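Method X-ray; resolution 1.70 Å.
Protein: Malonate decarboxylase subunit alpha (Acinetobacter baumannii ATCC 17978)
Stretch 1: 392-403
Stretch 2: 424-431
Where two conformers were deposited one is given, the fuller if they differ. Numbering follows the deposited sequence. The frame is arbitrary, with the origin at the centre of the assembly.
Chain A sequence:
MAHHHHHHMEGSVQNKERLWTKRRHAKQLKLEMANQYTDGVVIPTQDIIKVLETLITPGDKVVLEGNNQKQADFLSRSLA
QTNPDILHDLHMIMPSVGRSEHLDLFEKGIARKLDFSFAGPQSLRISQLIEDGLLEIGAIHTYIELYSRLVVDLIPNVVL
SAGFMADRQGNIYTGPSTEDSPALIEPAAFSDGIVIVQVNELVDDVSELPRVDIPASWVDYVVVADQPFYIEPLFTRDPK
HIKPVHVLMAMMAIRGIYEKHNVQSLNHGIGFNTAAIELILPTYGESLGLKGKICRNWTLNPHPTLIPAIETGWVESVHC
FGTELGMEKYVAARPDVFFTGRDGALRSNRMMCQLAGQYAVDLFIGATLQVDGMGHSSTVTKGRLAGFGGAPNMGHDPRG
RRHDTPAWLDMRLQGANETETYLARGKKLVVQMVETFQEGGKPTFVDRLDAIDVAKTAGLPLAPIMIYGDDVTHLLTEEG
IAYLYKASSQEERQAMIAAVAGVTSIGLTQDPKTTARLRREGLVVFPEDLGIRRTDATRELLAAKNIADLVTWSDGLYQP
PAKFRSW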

# COMPACT_ATOMS: atom_id res chain seq x y z
N PRO A 392 -5.53 -10.98 -3.39
CA PRO A 392 -4.14 -11.24 -2.99
C PRO A 392 -3.61 -10.24 -1.99
O PRO A 392 -2.85 -10.61 -1.10
N ASN A 393 -4.00 -8.96 -2.12
CA ASN A 393 -3.53 -7.95 -1.17
C ASN A 393 -4.15 -8.15 0.20
O ASN A 393 -3.50 -7.92 1.22
N MET A 394 -5.41 -8.58 0.23
CA MET A 394 -6.07 -8.82 1.51
C MET A 394 -5.66 -10.16 2.11
O MET A 394 -5.57 -10.28 3.35
N GLY A 395 -5.40 -11.16 1.28
CA GLY A 395 -5.11 -12.51 1.74
C GLY A 395 -3.65 -12.90 1.72
O GLY A 395 -3.27 -13.92 1.13
N HIS A 396 -2.81 -12.10 2.38
CA HIS A 396 -1.43 -12.51 2.62
C HIS A 396 -0.98 -11.93 3.96
O HIS A 396 -1.56 -10.99 4.49
N ASP A 397 0.06 -12.55 4.50
CA ASP A 397 0.73 -12.05 5.69
C ASP A 397 1.61 -10.87 5.31
O ASP A 397 2.61 -11.05 4.59
N PRO A 398 1.28 -9.64 5.73
CA PRO A 398 2.08 -8.47 5.34
C PRO A 398 3.42 -8.45 6.06
O PRO A 398 3.48 -8.12 7.25
N ARG A 399 4.51 -8.80 5.36
CA ARG A 399 5.80 -8.97 6.00
C ARG A 399 6.52 -7.65 6.27
O ARG A 399 7.60 -7.66 6.86
N GLY A 400 5.95 -6.53 5.83
CA GLY A 400 6.46 -5.22 6.19
C GLY A 400 5.82 -4.69 7.45
O GLY A 400 6.25 -3.65 7.97
N ARG A 401 4.82 -5.39 7.99
CA ARG A 401 4.11 -4.93 9.18
C ARG A 401 4.93 -5.15 10.45
O ARG A 401 5.52 -6.22 10.66
N ARG A 402 4.95 -4.14 11.31
CA ARG A 402 5.66 -4.20 12.58
C ARG A 402 4.80 -3.92 13.81
O ARG A 402 5.17 -4.35 14.91
N HIS A 403 3.65 -3.24 13.67
CA HIS A 403 2.88 -2.92 14.87
C HIS A 403 2.06 -4.12 15.31
O HIS A 403 1.58 -4.92 14.49
N ALA A 424 10.69 -13.58 16.93
CA ALA A 424 9.58 -14.02 16.11
C ALA A 424 8.62 -12.85 15.89
O ALA A 424 8.68 -11.83 16.57
N ARG A 425 7.74 -13.00 14.91
CA ARG A 425 6.77 -11.95 14.64
C ARG A 425 5.37 -12.52 14.52
O ARG A 425 5.16 -13.72 14.33
N GLY A 426 4.39 -11.63 14.69
CA GLY A 426 3.01 -12.00 14.49
C GLY A 426 2.71 -12.20 13.02
O GLY A 426 3.58 -12.09 12.15
N LYS A 427 1.44 -12.51 12.75
CA LYS A 427 0.95 -12.75 11.40
C LYS A 427 -0.48 -12.24 11.28
O LYS A 427 -1.27 -12.33 12.23
N LYS A 428 -0.82 -11.72 10.11
CA LYS A 428 -2.22 -11.35 9.92
C LYS A 428 -3.05 -12.62 9.72
O LYS A 428 -2.59 -13.60 9.12
N LEU A 429 -4.29 -12.59 10.21
CA LEU A 429 -5.20 -13.71 10.01
C LEU A 429 -5.79 -13.66 8.61
O LEU A 429 -6.30 -12.62 8.18
N VAL A 430 -5.70 -14.77 7.90
CA VAL A 430 -6.21 -14.91 6.54
C VAL A 430 -7.04 -16.18 6.54
O VAL A 430 -6.50 -17.28 6.72
N VAL A 431 -8.37 -16.03 6.41
CA VAL A 431 -9.31 -17.13 6.55
C VAL A 431 -9.90 -17.46 5.19
O VAL A 431 -10.46 -16.58 4.52

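Three hydrogen bonds join the two stretches, and stretch 2 donates all of them. Lys428, whose CA-to-CB bond points toward stretch 1, extends with all four chi angles t, and its NZ donates to Met394 O at 2.7 Å, just before Gly395 leaves helical phi/psi; Met394 O also takes a weak bond from His396 N (3.4 Å). The same ammonium donates to water 1 (NZ to water O 2.9 Å), which passes its own protons to Asn393 O (2.7 Å from the water O) and His396 O (2.9 Å), so the ammonium reaches one carbonyl directly and two more through the water. The second bond runs from Lys428 N to Asp397 OD1 (3.1 Å, 159°). The Asp397 CA-to-CB bond points sideways, but chi1 t brings the carboxylate nearer stretch 2, where OD1 also lies 3.3 Å from Lys427 CA. Its other oxygen, OD2, takes a salt bridge from Arg399 NE (2.8 Å), within stretch 1, and lies 2.7 Å from the O of water 2, which is also 2.8 Å from Gly426 O.

The third bond is Arg425 NH1 to Arg399 O (2.9 Å, 138°). The Arg425 CA-to-CB bond points toward stretch 1 and, with chi1 p and the remaining chi angles t, the side chain reaches the type I turn Pro398–Arg401, itself closed by Arg401 N to Pro398 O at 3.1 Å. Arg402 NH1 donates to the same Arg399 O (2.9 Å) and to Arg401 O (3.0 Å); its CA-to-CB bond points away, but chi1 m and chi2 m bring the end nearer. Two like charges meet at this acceptor, Arg402 NH1 and Arg425 NH1 being 3.7 Å apart. Water 3 accepts from Arg425 NH1 (3.0 Å to the water O) and lies 2.8 Å from Arg401 O. Arg399, m at chi1 and chi2, lays its CD over one face of the Arg425 guanidinium, 3.5 Å from NH2.

Van der Waals contacts accompany these bonds. The Pro398 ring, C-gamma endo, sets CD 3.5 Å from Lys428 CB, and farther along the same aliphatic chain Lys428 CD lies 3.7 Å from His396 O. The Val430 CA-to-CB bond points toward stretch 1; with chi1 t, CG1 rests 3.8 Å from Gly395 CA and CG2 3.8 Å from His396 N. The His396 CA-to-CB bond instead points away, with chi1 p, and ND1 donates to Pro392 O (2.9 Å), tying the loop back to the helix. The CA-to-CB bond of Leu429, between Lys428 and Val430, also points away, and Leu429 makes no contact with stretch 1.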

# COMPACT_ATOMS: atom_id res chain seq x y z
CB PRO A 392 -3.38 -11.18 -4.32
CG PRO A 392 -4.41 -11.52 -5.34
CD PRO A 392 -5.66 -10.87 -4.86
CB ASN A 393 -3.84 -6.56 -1.71
CG ASN A 393 -3.45 -5.46 -0.74
OD1 ASN A 393 -2.26 -5.27 -0.46
ND2 ASN A 393 -4.44 -4.76 -0.20
CB MET A 394 -7.58 -8.76 1.31
CG MET A 394 -8.05 -7.52 0.58
SD MET A 394 -7.72 -6.01 1.52
CE MET A 394 -8.74 -6.35 2.93
CB HIS A 396 -0.49 -12.05 1.49
CG HIS A 396 -0.19 -10.59 1.51
ND1 HIS A 396 -0.97 -9.65 0.87
CD2 HIS A 396 0.82 -9.89 2.10
CE1 HIS A 396 -0.47 -8.45 1.07
NE2 HIS A 396 0.62 -8.56 1.81
CB ASP A 397 1.56 -13.16 6.34
CG ASP A 397 2.27 -12.68 7.59
OD1 ASP A 397 1.71 -11.80 8.29
OD2 ASP A 397 3.37 -13.19 7.88
CB PRO A 398 1.19 -7.29 5.76
CG PRO A 398 0.39 -7.83 6.95
CD PRO A 398 0.16 -9.30 6.63
CB ARG A 399 6.67 -9.92 5.16
CG ARG A 399 6.10 -11.35 5.04
CD ARG A 399 6.31 -12.17 6.33
NE ARG A 399 5.66 -13.49 6.32
CZ ARG A 399 6.20 -14.59 5.82
NH1 ARG A 399 7.41 -14.56 5.28
NH2 ARG A 399 5.54 -15.74 5.86
CB ARG A 401 2.76 -5.64 9.31
CG ARG A 401 2.07 -5.34 10.64
CD ARG A 401 0.65 -5.86 10.75
NE ARG A 401 0.21 -5.76 12.15
CZ ARG A 401 -1.04 -5.82 12.57
NH1 ARG A 401 -2.04 -5.97 11.70
NH2 ARG A 401 -1.29 -5.73 13.86
CB ARG A 402 6.85 -3.22 12.57
CG ARG A 402 7.87 -3.48 11.43
CD ARG A 402 8.63 -4.80 11.68
NE ARG A 402 9.64 -5.05 10.65
CZ ARG A 402 9.42 -5.78 9.56
NH1 ARG A 402 8.23 -6.32 9.34
NH2 ARG A 402 10.38 -5.93 8.67
CB HIS A 403 1.97 -1.69 14.68
CG HIS A 403 0.66 -1.97 13.98
ND1 HIS A 403 0.57 -2.14 12.61
CD2 HIS A 403 -0.60 -2.05 14.45
CE1 HIS A 403 -0.69 -2.33 12.28
NE2 HIS A 403 -1.43 -2.29 13.38
CB ALA A 424 8.86 -15.19 16.78
CB ARG A 425 7.13 -11.16 13.38
CG ARG A 425 7.73 -12.00 12.27
CD ARG A 425 7.79 -11.15 11.04
NE ARG A 425 8.59 -11.71 9.97
CZ ARG A 425 8.73 -11.11 8.80
NH1 ARG A 425 8.11 -9.95 8.60
NH2 ARG A 425 9.47 -11.64 7.85
CB LYS A 427 0.98 -14.25 11.03
CG LYS A 427 2.29 -14.97 11.30
CD LYS A 427 2.19 -16.42 10.82
CE LYS A 427 3.53 -17.15 10.85
NZ LYS A 427 3.95 -17.56 12.22
CB LYS A 428 -2.36 -10.43 8.72
CG LYS A 428 -3.76 -9.90 8.43
CD LYS A 428 -3.75 -9.43 6.98
CE LYS A 428 -5.10 -9.02 6.48
NZ LYS A 428 -4.93 -8.40 5.14
CB LEU A 429 -6.32 -13.72 11.05
CG LEU A 429 -5.92 -14.09 12.49
CD1 LEU A 429 -5.02 -13.01 13.13
CD2 LEU A 429 -7.17 -14.34 13.34
CB VAL A 430 -5.07 -14.98 5.52
CG1 VAL A 430 -5.58 -15.37 4.15
CG2 VAL A 430 -4.37 -13.63 5.45
CB VAL A 431 -10.44 -16.78 7.54
CG1 VAL A 431 -11.35 -18.00 7.77
CG2 VAL A 431 -9.86 -16.24 8.84
O HOH W 1 -2.44 -8.41 3.62
O HOH W 2 4.94 -12.00 9.75
O HOH W 3 5.63 -8.84 9.82